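Local atomic coordinates of hydroxylase (Rhodococcus sp., PDB entry 2OR0), a protein that is a putative hydroxylase related to the acyl-CoA dehydrogenases and probably uses reduced flavin and molecular oxygen to insert one oxygen atom into a substrate. Residues 61-66 against 100-105; 73-78 against 244-249; 106-111 against 248-253. One frame throughout, in Å; residues are numbered along the deposited sequence.

Contact 1 of 3, residues 61-66 against 100-105; sequences GAIRLL and GIVGVH
Leu66 meets Gly103 O and Val104. Its CB starts 4.0 Å from Gly103 O. CG stands anti to the carbonyl carbon (chi1 -56°), beside the backbone N, which keeps the branch against this turn. CG stays close to the same oxygen. The CD1 tip comes nearest, 3.6 Å from Gly103 O, and then meets Val104 CG2 at 4.4 Å. The approach to Gly103 O is methyl against carbonyl; that to Val104 CG2 is methyl against methyl. Phe81 of helix 78-91 touches both Leu66 and Val104.

Ile63 meets Gly103 N and Val102. Its CD1 lies 4.0 Å from Gly103 N. Its CG2 is also 4.0 Å from Val102 CG1, and the two side chains pass at a slant. Gly103 has no side chain, and the backbones come close here: the CA atoms of Ile63 and Gly103 are 4.5 Å apart.

A water is modelled between the two backbones. Leu66 N donates to it at 2.9 Å. It also faces Ile63 O and Gly103 O, but both distances are too short for ordinary hydrogen bonds, so its exact position is doubtful.

Gly61 ends helix 51-60 with a positive phi (79°) in a Schellman motif. Val102 to His105 form a type I turn between helix 93-102 and helix 105-109. The contact therefore packs the loop after one helix onto the bend between two others. It is buried, and it is consistent with the all-helical N-terminal domain of the acyl-CoA dehydrogenase fold.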
ATOM      1  N   GLY A  61       3.255  16.361   2.841  1.00 36.38           N
ATOM      2  CA  GLY A  61       4.183  15.536   3.603  1.00 35.14           C
ATOM      3  C   GLY A  61       3.763  14.079   3.772  1.00 35.13           C
ATOM      4  O   GLY A  61       4.395  13.341   4.519  1.00 34.94           O
ATOM      5  N   ALA A  62       2.701  13.647   3.096  1.00 34.59           N
ATOM      6  CA  ALA A  62       2.230  12.252   3.248  1.00 34.90           C
ATOM      7  C   ALA A  62       3.276  11.153   3.001  1.00 34.69           C
ATOM      8  O   ALA A  62       3.285  10.136   3.699  1.00 35.38           O
ATOM      9  CB  ALA A  62       0.998  11.998   2.393  1.00 34.60           C
ATOM     10  N   ILE A  63       4.142  11.336   2.009  1.00 34.26           N
ATOM     11  CA  ILE A  63       5.142  10.315   1.696  1.00 33.83           C
ATOM     12  C   ILE A  63       6.294  10.313   2.713  1.00 34.64           C
ATOM     13  O   ILE A  63       7.000   9.314   2.858  1.00 34.86           O
ATOM     14  CB  ILE A  63       5.650  10.464   0.240  1.00 33.80           C
ATOM     15  CG1 ILE A  63       4.459  10.546  -0.734  1.00 33.91           C
ATOM     16  CG2 ILE A  63       6.678   9.371  -0.129  1.00 31.82           C
ATOM     17  CD1 ILE A  63       3.517   9.348  -0.715  1.00 32.76           C
ATOM     18  N   ARG A  64       6.453  11.414   3.450  1.00 34.53           N
ATOM     19  CA  ARG A  64       7.471  11.501   4.493  1.00 34.65           C
ATOM     20  C   ARG A  64       7.051  10.948   5.867  1.00 33.75           C
ATOM     21  O   ARG A  64       7.849  10.956   6.836  1.00 32.37           O
ATOM     22  CB  ARG A  64       7.940  12.946   4.608  1.00 35.84           C
ATOM     23  CG  ARG A  64       8.872  13.320   3.450  1.00 39.94           C
ATOM     24  CD  ARG A  64       9.459  14.696   3.617  1.00 45.70           C
ATOM     25  NE  ARG A  64       8.409  15.699   3.720  1.00 51.12           N
ATOM     26  CZ  ARG A  64       8.618  17.005   3.618  1.00 56.08           C
ATOM     27  NH1 ARG A  64       9.859  17.465   3.395  1.00 57.33           N
ATOM     28  NH2 ARG A  64       7.588  17.851   3.733  1.00 57.40           N
ATOM     29  N   LEU A  65       5.818  10.446   5.942  1.00 32.63           N
ATOM     30  CA  LEU A  65       5.276   9.855   7.172  1.00 32.44           C
ATOM     31  C   LEU A  65       6.215   8.877   7.874  1.00 32.00           C
ATOM     32  O   LEU A  65       6.409   8.966   9.089  1.00 32.24           O
ATOM     33  CB  LEU A  65       3.910   9.193   6.919  1.00 32.83           C
ATOM     34  CG  LEU A  65       2.701  10.128   6.737  1.00 33.34           C
ATOM     35  CD1 LEU A  65       1.504   9.362   6.161  1.00 32.24           C
ATOM     36  CD2 LEU A  65       2.333  10.811   8.041  1.00 34.54           C
ATOM     37  N   LEU A  66       6.804   7.959   7.113  1.00 31.68           N
ATOM     38  CA  LEU A  66       7.644   6.914   7.678  1.00 32.27           C
ATOM     39  C   LEU A  66       9.120   7.126   7.323  1.00 32.91           C
ATOM     40  O   LEU A  66       9.932   6.217   7.458  1.00 33.34           O
ATOM     41  CB  LEU A  66       7.182   5.538   7.192  1.00 31.47           C
ATOM     42  CG  LEU A  66       5.715   5.139   7.433  1.00 32.61           C
ATOM     43  CD1 LEU A  66       5.415   3.853   6.675  1.00 29.91           C
ATOM     44  CD2 LEU A  66       5.381   5.006   8.951  1.00 29.03           C
ATOM     45  N   GLY A 100      -0.115   4.833   0.343  1.00 29.10           N
ATOM     46  CA  GLY A 100       0.180   3.571   0.994  1.00 28.08           C
ATOM     47  C   GLY A 100       1.279   2.694   0.421  1.00 28.57           C
ATOM     48  O   GLY A 100       1.781   1.827   1.127  1.00 28.00           O
ATOM     49  N   ILE A 101       1.635   2.890  -0.854  1.00 28.83           N
ATOM     50  CA  ILE A 101       2.681   2.103  -1.529  1.00 28.97           C
ATOM     51  C   ILE A 101       3.992   2.886  -1.554  1.00 28.43           C
ATOM     52  O   ILE A 101       5.003   2.424  -1.053  1.00 28.84           O
ATOM     53  CB  ILE A 101       2.292   1.766  -3.029  1.00 29.58           C
ATOM     54  CG1 ILE A 101       1.027   0.920  -3.105  1.00 32.43           C
ATOM     55  CG2 ILE A 101       3.443   1.063  -3.767  1.00 29.30           C
ATOM     56  CD1 ILE A 101       1.266  -0.584  -3.332  1.00 34.67           C
ATOM     57  N   VAL A 102       3.966   4.051  -2.186  1.00 28.70           N
ATOM     58  CA  VAL A 102       5.131   4.913  -2.295  1.00 29.29           C
ATOM     59  C   VAL A 102       5.563   5.329  -0.866  1.00 29.86           C
ATOM     60  O   VAL A 102       6.757   5.383  -0.575  1.00 29.31           O
ATOM     61  CB  VAL A 102       4.856   6.131  -3.205  1.00 29.25           C
ATOM     62  CG1 VAL A 102       6.063   7.052  -3.305  1.00 30.48           C
ATOM     63  CG2 VAL A 102       4.475   5.678  -4.623  1.00 30.36           C
ATOM     64  N   GLY A 103       4.572   5.526   0.025  1.00 28.98           N
ATOM     65  CA  GLY A 103       4.807   5.840   1.433  1.00 28.99           C
ATOM     66  C   GLY A 103       5.512   4.812   2.291  1.00 29.07           C
ATOM     67  O   GLY A 103       6.040   5.151   3.352  1.00 29.95           O
ATOM     68  N   VAL A 104       5.516   3.555   1.864  1.00 28.19           N
ATOM     69  CA  VAL A 104       6.211   2.520   2.598  1.00 28.39           C
ATOM     70  C   VAL A 104       7.708   2.409   2.233  1.00 29.34           C
ATOM     71  O   VAL A 104       8.527   1.881   3.013  1.00 29.19           O
ATOM     72  CB  VAL A 104       5.473   1.161   2.427  1.00 29.34           C
ATOM     73  CG1 VAL A 104       6.375  -0.013   2.736  1.00 29.60           C
ATOM     74  CG2 VAL A 104       4.268   1.131   3.364  1.00 27.30           C
ATOM     75  N   HIS A 105       8.061   2.882   1.038  1.00 29.28           N
ATOM     76  CA  HIS A 105       9.440   2.755   0.555  1.00 29.43           C
ATOM     77  C   HIS A 105      10.486   3.462   1.459  1.00 29.25           C
ATOM     78  O   HIS A 105      11.552   2.879   1.685  1.00 29.49           O
ATOM     79  CB  HIS A 105       9.553   3.160  -0.919  1.00 29.10           C
ATOM     80  CG  HIS A 105       8.677   2.346  -1.831  1.00 29.51           C
ATOM     81  ND1 HIS A 105       7.968   2.899  -2.872  1.00 31.63           N
ATOM     82  CD2 HIS A 105       8.362   1.029  -1.825  1.00 31.18           C
ATOM     83  CE1 HIS A 105       7.271   1.956  -3.484  1.00 31.05           C
ATOM     84  NE2 HIS A 105       7.489   0.813  -2.863  1.00 31.35           N
TER
HETATM   85  O   HOH W   1       6.240   7.393   4.301  1.00 30.41           O

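Contact 2 of 3, residues 73-78 against 244-249; sequences GYEVHP and PLFNMP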
ATOM      1  N   GLY A  73      11.749  13.515   7.415  1.00 37.28           N
ATOM      2  CA  GLY A  73      10.617  12.630   7.647  1.00 36.80           C
ATOM      3  C   GLY A  73      10.033  12.806   9.035  1.00 37.07           C
ATOM      4  O   GLY A  73      10.592  13.528   9.855  1.00 36.40           O
ATOM      5  N   TYR A  74       8.915  12.138   9.301  1.00 36.67           N
ATOM      6  CA  TYR A  74       8.199  12.315  10.568  1.00 36.91           C
ATOM      7  C   TYR A  74       8.265  11.133  11.494  1.00 36.33           C
ATOM      8  O   TYR A  74       7.854  11.252  12.636  1.00 36.90           O
ATOM      9  CB  TYR A  74       6.731  12.674  10.336  1.00 37.38           C
ATOM     10  CG  TYR A  74       6.552  13.836   9.429  1.00 38.51           C
ATOM     11  CD1 TYR A  74       7.020  15.100   9.781  1.00 40.16           C
ATOM     12  CD2 TYR A  74       5.927  13.681   8.204  1.00 38.26           C
ATOM     13  CE1 TYR A  74       6.860  16.180   8.920  1.00 40.78           C
ATOM     14  CE2 TYR A  74       5.765  14.749   7.345  1.00 38.70           C
ATOM     15  CZ  TYR A  74       6.234  15.981   7.701  1.00 39.97           C
ATOM     16  OH  TYR A  74       6.058  17.026   6.831  1.00 41.57           O
ATOM     17  N   GLU A  75       8.783   9.999  11.020  1.00 35.82           N
ATOM     18  CA  GLU A  75       8.785   8.744  11.789  1.00 35.47           C
ATOM     19  C   GLU A  75       7.536   8.489  12.636  1.00 34.91           C
ATOM     20  O   GLU A  75       7.640   8.048  13.794  1.00 34.53           O
ATOM     21  CB  GLU A  75      10.044   8.622  12.662  1.00 36.05           C
ATOM     22  CG  GLU A  75      11.329   8.898  11.893  1.00 37.58           C
ATOM     23  CD  GLU A  75      12.571   8.993  12.784  1.00 37.80           C
ATOM     24  OE1 GLU A  75      12.516   8.577  13.968  1.00 40.62           O
ATOM     25  OE2 GLU A  75      13.605   9.480  12.269  1.00 40.76           O
ATOM     26  N   VAL A  76       6.353   8.708  12.050  1.00 33.86           N
ATOM     27  CA  VAL A  76       5.094   8.503  12.787  1.00 32.57           C
ATOM     28  C   VAL A  76       4.899   7.060  13.276  1.00 32.28           C
ATOM     29  O   VAL A  76       5.516   6.125  12.761  1.00 32.15           O
ATOM     30  CB  VAL A  76       3.842   9.061  12.016  1.00 32.53           C
ATOM     31  CG1 VAL A  76       4.087  10.500  11.605  1.00 33.00           C
ATOM     32  CG2 VAL A  76       3.488   8.208  10.797  1.00 31.18           C
ATOM     33  N   HIS A  77       4.059   6.902  14.304  1.00 31.49           N
ATOM     34  CA  HIS A  77       3.617   5.602  14.789  1.00 30.95           C
ATOM     35  C   HIS A  77       2.837   4.957  13.628  1.00 30.35           C
ATOM     36  O   HIS A  77       2.114   5.653  12.928  1.00 29.93           O
ATOM     37  CB  HIS A  77       2.679   5.812  15.997  1.00 30.67           C
ATOM     38  CG  HIS A  77       2.270   4.551  16.684  1.00 30.86           C
ATOM     39  ND1 HIS A  77       1.208   3.776  16.260  1.00 29.34           N
ATOM     40  CD2 HIS A  77       2.786   3.921  17.764  1.00 30.88           C
ATOM     41  CE1 HIS A  77       1.096   2.723  17.048  1.00 29.52           C
ATOM     42  NE2 HIS A  77       2.043   2.785  17.967  1.00 29.33           N
ATOM     43  N   PRO A  78       2.970   3.632  13.430  1.00 30.18           N
ATOM     44  CA  PRO A  78       2.213   2.923  12.372  1.00 29.90           C
ATOM     45  C   PRO A  78       0.706   3.258  12.334  1.00 29.42           C
ATOM     46  O   PRO A  78       0.113   3.293  11.245  1.00 29.06           O
ATOM     47  CB  PRO A  78       2.407   1.449  12.745  1.00 29.78           C
ATOM     48  CG  PRO A  78       3.716   1.411  13.418  1.00 30.37           C
ATOM     49  CD  PRO A  78       3.836   2.712  14.183  1.00 30.22           C
ATOM     50  N   PRO A 244      11.832   2.418  17.397  1.00 35.01           N
ATOM     51  CA  PRO A 244      10.978   1.231  17.301  1.00 34.18           C
ATOM     52  C   PRO A 244      10.260   1.125  15.944  1.00 32.85           C
ATOM     53  O   PRO A 244      10.087   0.025  15.457  1.00 31.83           O
ATOM     54  CB  PRO A 244       9.987   1.400  18.455  1.00 33.75           C
ATOM     55  CG  PRO A 244      10.733   2.291  19.457  1.00 35.12           C
ATOM     56  CD  PRO A 244      11.443   3.271  18.540  1.00 35.31           C
ATOM     57  N   LEU A 245       9.893   2.258  15.343  1.00 32.04           N
ATOM     58  CA  LEU A 245       9.249   2.239  14.038  1.00 31.49           C
ATOM     59  C   LEU A 245      10.050   1.376  13.054  1.00 31.55           C
ATOM     60  O   LEU A 245       9.495   0.466  12.414  1.00 30.73           O
ATOM     61  CB  LEU A 245       9.044   3.641  13.482  1.00 31.01           C
ATOM     62  CG  LEU A 245       8.591   3.652  12.007  1.00 30.70           C
ATOM     63  CD1 LEU A 245       7.161   3.049  11.813  1.00 27.65           C
ATOM     64  CD2 LEU A 245       8.687   5.045  11.474  1.00 29.15           C
ATOM     65  N   PHE A 246      11.357   1.625  12.984  1.00 30.81           N
ATOM     66  CA  PHE A 246      12.202   0.971  11.991  1.00 30.41           C
ATOM     67  C   PHE A 246      12.557  -0.437  12.340  1.00 29.95           C
ATOM     68  O   PHE A 246      13.209  -1.122  11.558  1.00 30.45           O
ATOM     69  CB  PHE A 246      13.441   1.816  11.682  1.00 30.34           C
ATOM     70  CG  PHE A 246      13.103   3.137  11.118  1.00 30.29           C
ATOM     71  CD1 PHE A 246      12.259   3.230  10.009  1.00 27.90           C
ATOM     72  CD2 PHE A 246      13.582   4.303  11.697  1.00 30.34           C
ATOM     73  CE1 PHE A 246      11.921   4.458   9.479  1.00 29.71           C
ATOM     74  CE2 PHE A 246      13.248   5.536  11.162  1.00 29.80           C
ATOM     75  CZ  PHE A 246      12.405   5.611  10.046  1.00 31.22           C
ATOM     76  N   ASN A 247      12.103  -0.899  13.498  1.00 29.55           N
ATOM     77  CA  ASN A 247      12.295  -2.293  13.831  1.00 29.32           C
ATOM     78  C   ASN A 247      11.032  -3.132  13.740  1.00 29.12           C
ATOM     79  O   ASN A 247      11.010  -4.275  14.184  1.00 28.58           O
ATOM     80  CB  ASN A 247      12.979  -2.447  15.186  1.00 29.44           C
ATOM     81  CG  ASN A 247      14.401  -1.921  15.167  1.00 30.58           C
ATOM     82  OD1 ASN A 247      15.333  -2.673  14.889  1.00 31.11           O
ATOM     83  ND2 ASN A 247      14.568  -0.627  15.450  1.00 30.01           N
HETATM   84  N   MSE A 248       9.982  -2.549  13.168  1.00 29.30           N
HETATM   85  CA  MSE A 248       8.705  -3.277  12.933  1.00 30.08           C
HETATM   86  C   MSE A 248       8.876  -4.422  11.905  1.00 29.85           C
HETATM   87  O   MSE A 248       9.752  -4.350  11.050  1.00 29.52           O
HETATM   88  CB  MSE A 248       7.629  -2.291  12.465  1.00 29.06           C
HETATM   89  CG  MSE A 248       7.166  -1.306  13.547  1.00 30.77           C
HETATM   90 SE   MSE A 248       5.954  -2.150  14.799  0.75 35.38          SE
HETATM   91  CE  MSE A 248       4.384  -2.418  13.578  1.00 36.91           C
ATOM     92  N   PRO A 249       8.056  -5.503  12.002  1.00 30.16           N
ATOM     93  CA  PRO A 249       8.175  -6.526  10.959  1.00 29.97           C
ATOM     94  C   PRO A 249       7.797  -5.994   9.575  1.00 30.36           C
ATOM     95  O   PRO A 249       6.808  -5.262   9.450  1.00 30.50           O
ATOM     96  CB  PRO A 249       7.166  -7.597  11.403  1.00 30.25           C
ATOM     97  CG  PRO A 249       6.980  -7.340  12.916  1.00 29.49           C
ATOM     98  CD  PRO A 249       7.041  -5.866  13.016  1.00 28.83           C
TER
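Apolar packing centres on Leu245, which points at the loop 73-78. Its CG is anti to the backbone N (chi1 170°), and the two methyls spread from there. CD2 lies 3.7 Å from Glu75 CA and also reaches the Glu75 CB. CD1 touches Pro78 CD at 4.1 Å, and the two side chains lie alongside, running opposite ways. Pro78 CG meets the CE methyl of Met248, a selenomethionine, at 3.9 Å. The Met248 chain bends at both chi2 and chi3 to bring that methyl there.

Methyl-to-carbonyl contacts come next. Both methyls of Leu245 lie 3.6 Å from Val76 O. With Leu245 cut back to an alanine, a gap would probably open between Glu75 and Pro78, and Val76 O would lose both methyl neighbours.

The third kind joins a carboxylate stem to a ring. Glu75 crosses Phe246 at about a right angle, and its CG and CD each lie 3.9 Å from Phe246 CE2. The carboxylate and ring planes are 64° apart. The backbone N of Arg69 donates a hydrogen bond to Glu75 OE2.

His77 is the N-cap of helix 78-91, with ND1 bonded to Arg79 N. The loop leading into that helix, with Pro78 in its first turn, packs on the short 3-10 turn 245-246 before helix 250-277. It joins an N-terminal helix to the C-terminal helical part, consistent with an acyl-CoA dehydrogenase-like fold.

Contact 3 of 3, residues 106-111 against 248-253; sequences PWELAF and MPYSCM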
ATOM      1  N   PRO A 106      10.173   4.680   1.986  1.00 29.49           N
ATOM      2  CA  PRO A 106      11.075   5.349   2.930  1.00 30.00           C
ATOM      3  C   PRO A 106      11.289   4.534   4.191  1.00 29.80           C
ATOM      4  O   PRO A 106      12.351   4.620   4.810  1.00 30.67           O
ATOM      5  CB  PRO A 106      10.329   6.636   3.281  1.00 29.99           C
ATOM      6  CG  PRO A 106       9.478   6.909   2.092  1.00 29.92           C
ATOM      7  CD  PRO A 106       8.995   5.533   1.717  1.00 29.71           C
ATOM      8  N   TRP A 107      10.295   3.736   4.572  1.00 29.46           N
ATOM      9  CA  TRP A 107      10.428   2.910   5.751  1.00 28.97           C
ATOM     10  C   TRP A 107      11.538   1.863   5.554  1.00 29.81           C
ATOM     11  O   TRP A 107      12.400   1.680   6.427  1.00 29.35           O
ATOM     12  CB  TRP A 107       9.075   2.284   6.143  1.00 28.12           C
ATOM     13  CG  TRP A 107       9.183   1.435   7.355  1.00 28.15           C
ATOM     14  CD1 TRP A 107       9.092   1.843   8.672  1.00 26.00           C
ATOM     15  CD2 TRP A 107       9.401   0.021   7.385  1.00 26.86           C
ATOM     16  NE1 TRP A 107       9.260   0.759   9.498  1.00 27.00           N
ATOM     17  CE2 TRP A 107       9.461  -0.364   8.741  1.00 25.22           C
ATOM     18  CE3 TRP A 107       9.564  -0.963   6.388  1.00 26.71           C
ATOM     19  CZ2 TRP A 107       9.671  -1.691   9.132  1.00 26.44           C
ATOM     20  CZ3 TRP A 107       9.769  -2.270   6.774  1.00 25.78           C
ATOM     21  CH2 TRP A 107       9.813  -2.632   8.132  1.00 26.56           C
ATOM     22  N   GLU A 108      11.522   1.171   4.413  1.00 29.58           N
ATOM     23  CA  GLU A 108      12.540   0.164   4.154  1.00 30.23           C
ATOM     24  C   GLU A 108      13.924   0.812   3.886  1.00 30.35           C
ATOM     25  O   GLU A 108      14.930   0.316   4.357  1.00 30.25           O
ATOM     26  CB  GLU A 108      12.164  -0.767   3.004  1.00 29.51           C
ATOM     27  CG  GLU A 108      13.211  -1.868   2.796  1.00 31.27           C
ATOM     28  CD  GLU A 108      12.815  -2.904   1.765  1.00 33.57           C
ATOM     29  OE1 GLU A 108      11.652  -2.893   1.309  1.00 36.69           O
ATOM     30  OE2 GLU A 108      13.664  -3.739   1.407  1.00 33.75           O
ATOM     31  N   LEU A 109      13.953   1.918   3.148  1.00 31.04           N
ATOM     32  CA  LEU A 109      15.210   2.575   2.840  1.00 31.93           C
ATOM     33  C   LEU A 109      15.900   3.026   4.127  1.00 33.32           C
ATOM     34  O   LEU A 109      17.114   3.194   4.153  1.00 33.82           O
ATOM     35  CB  LEU A 109      14.983   3.787   1.963  1.00 31.57           C
ATOM     36  CG  LEU A 109      16.208   4.201   1.135  1.00 32.24           C
ATOM     37  CD1 LEU A 109      16.507   3.170   0.007  1.00 30.74           C
ATOM     38  CD2 LEU A 109      16.024   5.612   0.588  1.00 29.75           C
ATOM     39  N   ALA A 110      15.115   3.234   5.185  1.00 33.75           N
ATOM     40  CA  ALA A 110      15.651   3.690   6.461  1.00 33.66           C
ATOM     41  C   ALA A 110      16.718   2.745   6.929  1.00 33.73           C
ATOM     42  O   ALA A 110      17.672   3.181   7.550  1.00 34.30           O
ATOM     43  CB  ALA A 110      14.562   3.829   7.517  1.00 33.08           C
ATOM     44  N   PHE A 111      16.565   1.459   6.618  1.00 33.31           N
ATOM     45  CA  PHE A 111      17.588   0.477   6.961  1.00 33.43           C
ATOM     46  C   PHE A 111      18.378  -0.060   5.758  1.00 33.11           C
ATOM     47  O   PHE A 111      19.023  -1.110   5.847  1.00 33.32           O
ATOM     48  CB  PHE A 111      17.071  -0.655   7.885  1.00 32.86           C
ATOM     49  CG  PHE A 111      15.864  -1.420   7.361  1.00 33.15           C
ATOM     50  CD1 PHE A 111      16.029  -2.588   6.594  1.00 28.86           C
ATOM     51  CD2 PHE A 111      14.571  -1.009   7.685  1.00 31.61           C
ATOM     52  CE1 PHE A 111      14.949  -3.315   6.155  1.00 28.35           C
ATOM     53  CE2 PHE A 111      13.451  -1.732   7.229  1.00 30.50           C
ATOM     54  CZ  PHE A 111      13.643  -2.887   6.462  1.00 31.18           C
HETATM   55  N   MSE A 248       9.982  -2.549  13.168  1.00 29.30           N
HETATM   56  CA  MSE A 248       8.705  -3.277  12.933  1.00 30.08           C
HETATM   57  C   MSE A 248       8.876  -4.422  11.905  1.00 29.85           C
HETATM   58  O   MSE A 248       9.752  -4.350  11.050  1.00 29.52           O
HETATM   59  CB  MSE A 248       7.629  -2.291  12.465  1.00 29.06           C
HETATM   60  CG  MSE A 248       7.166  -1.306  13.547  1.00 30.77           C
HETATM   61 SE   MSE A 248       5.954  -2.150  14.799  0.75 35.38          SE
HETATM   62  CE  MSE A 248       4.384  -2.418  13.578  1.00 36.91           C
ATOM     63  N   PRO A 249       8.056  -5.503  12.002  1.00 30.16           N
ATOM     64  CA  PRO A 249       8.175  -6.526  10.959  1.00 29.97           C
ATOM     65  C   PRO A 249       7.797  -5.994   9.575  1.00 30.36           C
ATOM     66  O   PRO A 249       6.808  -5.262   9.450  1.00 30.50           O
ATOM     67  CB  PRO A 249       7.166  -7.597  11.403  1.00 30.25           C
ATOM     68  CG  PRO A 249       6.980  -7.340  12.916  1.00 29.49           C
ATOM     69  CD  PRO A 249       7.041  -5.866  13.016  1.00 28.83           C
ATOM     70  N   TYR A 250       8.567  -6.387   8.547  1.00 29.18           N
ATOM     71  CA  TYR A 250       8.268  -6.041   7.147  1.00 28.43           C
ATOM     72  C   TYR A 250       6.861  -6.543   6.739  1.00 27.12           C
ATOM     73  O   TYR A 250       6.129  -5.823   6.085  1.00 27.39           O
ATOM     74  CB  TYR A 250       9.350  -6.627   6.203  1.00 28.49           C
ATOM     75  CG  TYR A 250       9.124  -6.392   4.707  1.00 30.03           C
ATOM     76  CD1 TYR A 250       9.620  -5.252   4.061  1.00 26.23           C
ATOM     77  CD2 TYR A 250       8.434  -7.331   3.938  1.00 29.33           C
ATOM     78  CE1 TYR A 250       9.411  -5.050   2.678  1.00 29.64           C
ATOM     79  CE2 TYR A 250       8.243  -7.144   2.567  1.00 29.83           C
ATOM     80  CZ  TYR A 250       8.724  -6.013   1.953  1.00 29.61           C
ATOM     81  OH  TYR A 250       8.505  -5.880   0.593  1.00 34.30           O
ATOM     82  N   SER A 251       6.509  -7.753   7.156  1.00 26.66           N
ATOM     83  CA  SER A 251       5.224  -8.342   6.829  1.00 27.39           C
ATOM     84  C   SER A 251       4.034  -7.621   7.453  1.00 27.61           C
ATOM     85  O   SER A 251       2.896  -7.812   7.019  1.00 28.11           O
ATOM     86  CB  SER A 251       5.179  -9.813   7.199  1.00 27.31           C
ATOM     87  OG  SER A 251       5.184 -10.019   8.605  1.00 28.65           O
ATOM     88  N   CYS A 252       4.290  -6.810   8.477  1.00 27.63           N
ATOM     89  CA  CYS A 252       3.288  -5.912   8.964  1.00 27.02           C
ATOM     90  C   CYS A 252       3.298  -4.611   8.164  1.00 27.39           C
ATOM     91  O   CYS A 252       2.246  -4.194   7.647  1.00 27.42           O
ATOM     92  CB  CYS A 252       3.457  -5.638  10.471  1.00 27.27           C
ATOM     93  SG  CYS A 252       2.204  -4.489  11.123  1.00 29.29           S
HETATM   94  N   MSE A 253       4.462  -3.971   8.031  1.00 26.48           N
HETATM   95  CA  MSE A 253       4.507  -2.604   7.512  1.00 27.03           C
HETATM   96  C   MSE A 253       4.194  -2.498   6.003  1.00 27.31           C
HETATM   97  O   MSE A 253       3.543  -1.527   5.545  1.00 27.23           O
HETATM   98  CB  MSE A 253       5.881  -1.962   7.803  1.00 28.14           C
HETATM   99  CG  MSE A 253       6.187  -1.790   9.305  1.00 28.31           C
HETATM  100 SE   MSE A 253       4.864  -0.619  10.172  0.75 34.90          SE
HETATM  101  CE  MSE A 253       5.029   0.965   9.168  1.00 26.27           C
TER
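Trp107 fits closely against the start of helix 250-277. Met253 CG lies over one face of its six-membered ring, 3.8 Å from the centroid and 24° off the normal, a CH-pi contact. Phe111 CE2 sits over the opposite face, so the indole is held between two side chains. Met248 O lies in the ring plane at the edge, 3.3 Å from Trp107 CZ2. With chi1 at -180° the indole swings directly away from its own backbone N and reaches helix 250-277. Its NE1 donates to Leu245 O. Trp107 CZ3 and Tyr250 CD1 meet obliquely at 4.0 Å. Glu108 OE1 is also close, near the plane of the Tyr250 ring and 3.4 Å from Tyr250 CE1, with carboxylate and ring planes 84° apart.

Two approaches are looser. Met253 SE stands 5.0 Å from the centroid of the Trp107 five-membered ring, a distant Met-aromatic contact. Pro249, partly exposed, marks the open margin; its backbone C lies 4.2 Å from Trp107 CH2.

Helix 105-109 packs on the start of helix 250-277. Through Glu108 OE2, bonded to His184 ND1, it is tied to strand 182-188. Helices 227-232 and 234-239 flank the contact.

Overall arrangement
The three contacts form one buried cluster. Centres of contacts 1 and 2 are about 11 Å apart, as are those of contacts 1 and 3, and contacts 2 and 3 lie about 8 Å apart. Contacts 1 and 2 alternate along the chain and meet through backbone bonds: Tyr74 with Arg64, and Val76 with Leu65. Contact 1 closes before contact 3 opens, and the helices 93-102 and 105-109 run from one to the other. Contacts 2 and 3 share Met248 and Pro249. Met253 touches residues of both other contacts. Together they tie the N-terminal helices and their loops to the start of helix 250-277.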